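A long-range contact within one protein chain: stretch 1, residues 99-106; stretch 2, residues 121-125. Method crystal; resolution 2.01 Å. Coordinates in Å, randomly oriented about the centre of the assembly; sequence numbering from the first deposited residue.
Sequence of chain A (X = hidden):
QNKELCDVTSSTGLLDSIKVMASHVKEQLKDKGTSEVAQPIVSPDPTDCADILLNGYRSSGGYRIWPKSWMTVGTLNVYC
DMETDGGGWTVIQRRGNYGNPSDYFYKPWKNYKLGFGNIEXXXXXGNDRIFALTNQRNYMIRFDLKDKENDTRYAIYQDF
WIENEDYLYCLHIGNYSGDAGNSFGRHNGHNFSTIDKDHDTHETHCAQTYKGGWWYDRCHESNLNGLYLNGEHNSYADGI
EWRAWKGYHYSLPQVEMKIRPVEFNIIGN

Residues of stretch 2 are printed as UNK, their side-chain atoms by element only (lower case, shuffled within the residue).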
ATOM      1  N   GLY A  99      11.081  13.166  -7.240  1.00 35.08           N
ATOM      2  CA  GLY A  99      11.035  13.951  -8.460  1.00 35.01           C
ATOM      3  C   GLY A  99       9.745  13.901  -9.255  1.00 36.18           C
ATOM      4  O   GLY A  99       9.581  14.661 -10.208  1.00 37.74           O
ATOM      5  N   ASN A 100       8.827  13.013  -8.889  1.00 35.28           N
ATOM      6  CA  ASN A 100       7.563  12.927  -9.613  1.00 34.16           C
ATOM      7  C   ASN A 100       6.613  14.019  -9.133  1.00 33.19           C
ATOM      8  O   ASN A 100       6.756  14.531  -8.025  1.00 32.51           O
ATOM      9  CB  ASN A 100       6.930  11.546  -9.417  1.00 34.65           C
ATOM     10  CG  ASN A 100       7.681  10.454 -10.157  1.00 35.72           C
ATOM     11  OD1 ASN A 100       7.889  10.545 -11.365  1.00 37.54           O
ATOM     12  ND2 ASN A 100       8.091   9.414  -9.438  1.00 35.00           N
ATOM     13  N   PRO A 101       5.638  14.404  -9.971  1.00 33.21           N
ATOM     14  CA  PRO A 101       4.662  15.443  -9.623  1.00 31.97           C
ATOM     15  C   PRO A 101       3.887  15.064  -8.359  1.00 32.04           C
ATOM     16  O   PRO A 101       3.720  13.880  -8.062  1.00 31.45           O
ATOM     17  CB  PRO A 101       3.752  15.488 -10.849  1.00 31.67           C
ATOM     18  CG  PRO A 101       4.645  15.051 -11.955  1.00 31.99           C
ATOM     19  CD  PRO A 101       5.400  13.908 -11.338  1.00 32.21           C
ATOM     20  N   SER A 102       3.405  16.066  -7.630  1.00 31.07           N
ATOM     21  CA  SER A 102       2.655  15.824  -6.402  1.00 30.99           C
ATOM     22  C   SER A 102       1.357  15.057  -6.652  1.00 28.91           C
ATOM     23  O   SER A 102       0.796  14.465  -5.730  1.00 27.87           O
ATOM     24  CB  SER A 102       2.332  17.152  -5.711  1.00 32.88           C
ATOM     25  OG  SER A 102       1.447  17.927  -6.500  1.00 35.72           O
ATOM     26  N   ASP A 103       0.884  15.073  -7.896  1.00 28.16           N
ATOM     27  CA  ASP A 103      -0.350  14.381  -8.262  1.00 28.28           C
ATOM     28  C   ASP A 103      -0.060  13.121  -9.084  1.00 27.03           C
ATOM     29  O   ASP A 103      -0.892  12.667  -9.869  1.00 26.07           O
ATOM     30  CB  ASP A 103      -1.264  15.329  -9.050  1.00 29.74           C
ATOM     31  CG  ASP A 103      -0.689  15.711 -10.404  1.00 33.95           C
ATOM     32  OD1 ASP A 103       0.554  15.737 -10.549  1.00 34.92           O
ATOM     33  OD2 ASP A 103      -1.480  16.000 -11.326  1.00 36.90           O
ATOM     34  N   TYR A 104       1.124  12.556  -8.878  1.00 26.29           N
ATOM     35  CA  TYR A 104       1.559  11.357  -9.583  1.00 26.23           C
ATOM     36  C   TYR A 104       0.663  10.134  -9.353  1.00 26.09           C
ATOM     37  O   TYR A 104       0.502   9.296 -10.246  1.00 24.60           O
ATOM     38  CB  TYR A 104       2.994  11.031  -9.173  1.00 27.42           C
ATOM     39  CG  TYR A 104       3.606   9.873  -9.918  1.00 30.43           C
ATOM     40  CD1 TYR A 104       3.724   9.896 -11.309  1.00 31.43           C
ATOM     41  CD2 TYR A 104       4.096   8.765  -9.231  1.00 30.47           C
ATOM     42  CE1 TYR A 104       4.320   8.839 -11.997  1.00 33.64           C
ATOM     43  CE2 TYR A 104       4.693   7.706  -9.906  1.00 33.39           C
ATOM     44  CZ  TYR A 104       4.804   7.749 -11.285  1.00 34.03           C
ATOM     45  OH  TYR A 104       5.416   6.709 -11.943  1.00 35.73           O
ATOM     46  N   PHE A 105       0.082  10.030  -8.160  1.00 24.54           N
ATOM     47  CA  PHE A 105      -0.785   8.899  -7.838  1.00 24.13           C
ATOM     48  C   PHE A 105      -2.254   9.150  -8.153  1.00 24.76           C
ATOM     49  O   PHE A 105      -3.120   8.337  -7.822  1.00 24.29           O
ATOM     50  CB  PHE A 105      -0.620   8.512  -6.365  1.00 21.97           C
ATOM     51  CG  PHE A 105       0.562   7.620  -6.110  1.00 21.56           C
ATOM     52  CD1 PHE A 105       1.849   8.037  -6.439  1.00 20.49           C
ATOM     53  CD2 PHE A 105       0.384   6.348  -5.582  1.00 20.37           C
ATOM     54  CE1 PHE A 105       2.944   7.194  -6.249  1.00 20.33           C
ATOM     55  CE2 PHE A 105       1.473   5.497  -5.386  1.00 20.60           C
ATOM     56  CZ  PHE A 105       2.755   5.922  -5.724  1.00 19.34           C
ATOM     57  N   TYR A 106      -2.526  10.280  -8.798  1.00 25.49           N
ATOM     58  CA  TYR A 106      -3.880  10.647  -9.186  1.00 25.91           C
ATOM     59  C   TYR A 106      -4.128   9.984 -10.542  1.00 25.68           C
ATOM     60  O   TYR A 106      -4.181  10.660 -11.568  1.00 27.01           O
ATOM     61  CB  TYR A 106      -3.976  12.170  -9.312  1.00 27.81           C
ATOM     62  CG  TYR A 106      -5.372  12.699  -9.535  1.00 32.47           C
ATOM     63  CD1 TYR A 106      -6.349  12.573  -8.552  1.00 34.18           C
ATOM     64  CD2 TYR A 106      -5.716  13.338 -10.727  1.00 35.09           C
ATOM     65  CE1 TYR A 106      -7.634  13.069  -8.745  1.00 35.24           C
ATOM     66  CE2 TYR A 106      -7.006  13.838 -10.931  1.00 35.66           C
ATOM     67  CZ  TYR A 106      -7.956  13.696  -9.933  1.00 36.33           C
ATOM     68  OH  TYR A 106      -9.235  14.168 -10.121  1.00 38.93           O
ATOM     69  N   UNK A 121      11.748   3.526  -6.268  1.00 26.16           N
ATOM     70  CA  UNK A 121      11.333   4.874  -5.899  1.00 26.43           C
ATOM     71  C   UNK A 121       9.879   4.812  -5.453  1.00 25.12           C
ATOM     72  O   UNK A 121       9.519   3.920  -4.685  1.00 23.90           O
ATOM     73  c   UNK A 121      12.982   5.942  -7.480  1.00 33.03           C
ATOM     74  c   UNK A 121      13.200   6.841  -8.679  1.00 37.22           C
ATOM     75  c   UNK A 121      11.516   5.812  -7.089  1.00 28.50           C
ATOM     76  c   UNK A 121      14.691   6.988  -8.964  1.00 41.08           C
ATOM     77  n   UNK A 121      14.951   7.814 -10.181  1.00 45.34           N
ATOM     78  N   UNK A 122       9.042   5.740  -5.913  1.00 23.53           N
ATOM     79  CA  UNK A 122       7.633   5.708  -5.524  1.00 22.61           C
ATOM     80  C   UNK A 122       6.822   4.906  -6.541  1.00 22.09           C
ATOM     81  O   UNK A 122       6.992   5.066  -7.750  1.00 21.57           O
ATOM     82  c   UNK A 122       7.074   7.131  -5.351  1.00 25.08           C
ATOM     83  o   UNK A 122       8.406   7.788  -7.240  1.00 29.65           O
ATOM     84  c   UNK A 122       7.446   8.071  -6.494  1.00 27.88           C
ATOM     85  o   UNK A 122       6.777   9.118  -6.629  1.00 28.78           O
ATOM     86  N   UNK A 123       5.949   4.029  -6.048  1.00 20.07           N
ATOM     87  CA  UNK A 123       5.166   3.180  -6.942  1.00 18.93           C
ATOM     88  C   UNK A 123       3.982   2.504  -6.256  1.00 18.04           C
ATOM     89  O   UNK A 123       3.815   2.587  -5.041  1.00 18.76           O
ATOM     90  c   UNK A 123       6.900  -0.914  -4.494  1.00 21.48           C
ATOM     91  c   UNK A 123       5.773  -0.239  -6.522  1.00 19.21           C
ATOM     92  c   UNK A 123       6.021  -1.200  -5.535  1.00 18.30           C
ATOM     93  c   UNK A 123       7.534   0.332  -4.444  1.00 20.52           C
ATOM     94  c   UNK A 123       6.395   1.009  -6.480  1.00 19.45           C
ATOM     95  c   UNK A 123       6.055   2.070  -7.500  1.00 17.43           C
ATOM     96  c   UNK A 123       7.277   1.283  -5.435  1.00 19.49           C
ATOM     97  N   UNK A 124       3.176   1.831  -7.075  1.00 17.80           N
ATOM     98  CA  UNK A 124       2.028   1.047  -6.638  1.00 18.23           C
ATOM     99  C   UNK A 124       2.218  -0.232  -7.442  1.00 18.93           C
ATOM    100  O   UNK A 124       2.227  -0.194  -8.669  1.00 19.11           O
ATOM    101  c   UNK A 124      -2.886  -0.635  -4.361  1.00 17.84           C
ATOM    102  c   UNK A 124      -1.026   0.655  -5.336  1.00 17.99           C
ATOM    103  c   UNK A 124      -0.490   0.857  -6.651  1.00 19.00           C
ATOM    104  c   UNK A 124      -1.444   0.724  -2.969  1.00 18.71           C
ATOM    105  c   UNK A 124      -0.685   1.134  -4.063  1.00 18.50           C
ATOM    106  c   UNK A 124      -2.531  -0.152  -3.129  1.00 18.78           C
ATOM    107  c   UNK A 124      -2.125  -0.226  -5.460  1.00 18.18           C
ATOM    108  c   UNK A 124       0.702   1.710  -7.021  1.00 17.77           C
ATOM    109  c   UNK A 124      -1.262   0.109  -7.498  1.00 19.55           C
ATOM    110  n   UNK A 124      -2.249  -0.544  -6.788  1.00 19.57           N
ATOM    111  N   UNK A 125       2.383  -1.358  -6.755  1.00 18.90           N
ATOM    112  CA  UNK A 125       2.635  -2.625  -7.432  1.00 18.68           C
ATOM    113  C   UNK A 125       1.595  -3.056  -8.462  1.00 17.74           C
ATOM    114  O   UNK A 125       1.948  -3.623  -9.491  1.00 19.60           O
ATOM    115  c   UNK A 125       3.387  -5.061  -6.934  1.00 20.86           C
ATOM    116  c   UNK A 125       3.401  -6.105  -5.826  1.00 21.34           C
ATOM    117  c   UNK A 125       4.802  -4.836  -7.471  1.00 20.15           C
ATOM    118  c   UNK A 125       2.827  -3.742  -6.396  1.00 18.70           C
TER
HETATM  119  O   HOH W   1       8.356  11.482  -6.310  1.00 22.68           O
HETATM  120  O   HOH W   2       8.372   6.077  -9.824  1.00 27.18           O

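Position 121 carries five side-chain atoms, four carbons in an unbranched row ending in a nitrogen. The chain is fully extended beyond its first torsion, and although its CA-to-CB bond points toward stretch 1, its nearest approach, CB to ND2 of Asn 100, is 5.5 Å. An unbranched four-carbon chain with a terminal amine is lysine, so this is Lys 121.

At position 122 there are two carbons, the second bearing two oxygens. One oxygen lies 2.8 Å and the other 3.1 Å from ND2 of Asn 100, and the second of these is also 3.8 Å from CD2 of Tyr 104. Because an amide nitrogen can only donate, both oxygens must act as acceptors, as those of a carboxylate do; a carboxylate on a single methylene is aspartate. In Asp 122, the 3.1 Å hydrogen bond from ND2 of Asn 100 to OD2 is well aligned, at 159°, whereas the shorter approach of ND2 to OD1 is bent to 124° and is a weak bond.

Position 123 has one carbon followed by a six-membered ring of carbon alone. Its CA-to-CB bond points away from stretch 1, and its side chain comes no nearer than 5.4 Å, from CB to CZ of Phe 105; the backbone makes the contact instead, with O lying 3.6 Å from CZ of Phe 105, near the plane of that ring at its edge. The bare six-carbon ring identifies Phe 123.

The side chain at position 124 is the largest of the five: one carbon, then fused five- and six-membered rings holding eight carbons and one nitrogen. Its CB packs 4.2 Å from CE2 of Phe 105, while the end of the side chain leads away from stretch 1. The indole identifies Trp 124.

Position 125 shows four carbons, forked at the second, and lies out of reach of stretch 1; this is Leu 125.

The contact thus joins a polar end to an apolar one. Asp 122 receives the side-chain amide of Asn 100, and water 1 reinforces the pairing by accepting from N of Asn 100 (3.0 Å) and donating to OD2 of Asp 122 (2.9 Å). Two overlapping type I turns, Pro 101 to Tyr 104 and Asp 103 to Tyr 106, shape stretch 1, and from the second Phe 105 reaches across to CB of Asp 122, the carbonyl of Phe 123 and CB of Trp 124.

Stretch 2 (121-125) KDFWL
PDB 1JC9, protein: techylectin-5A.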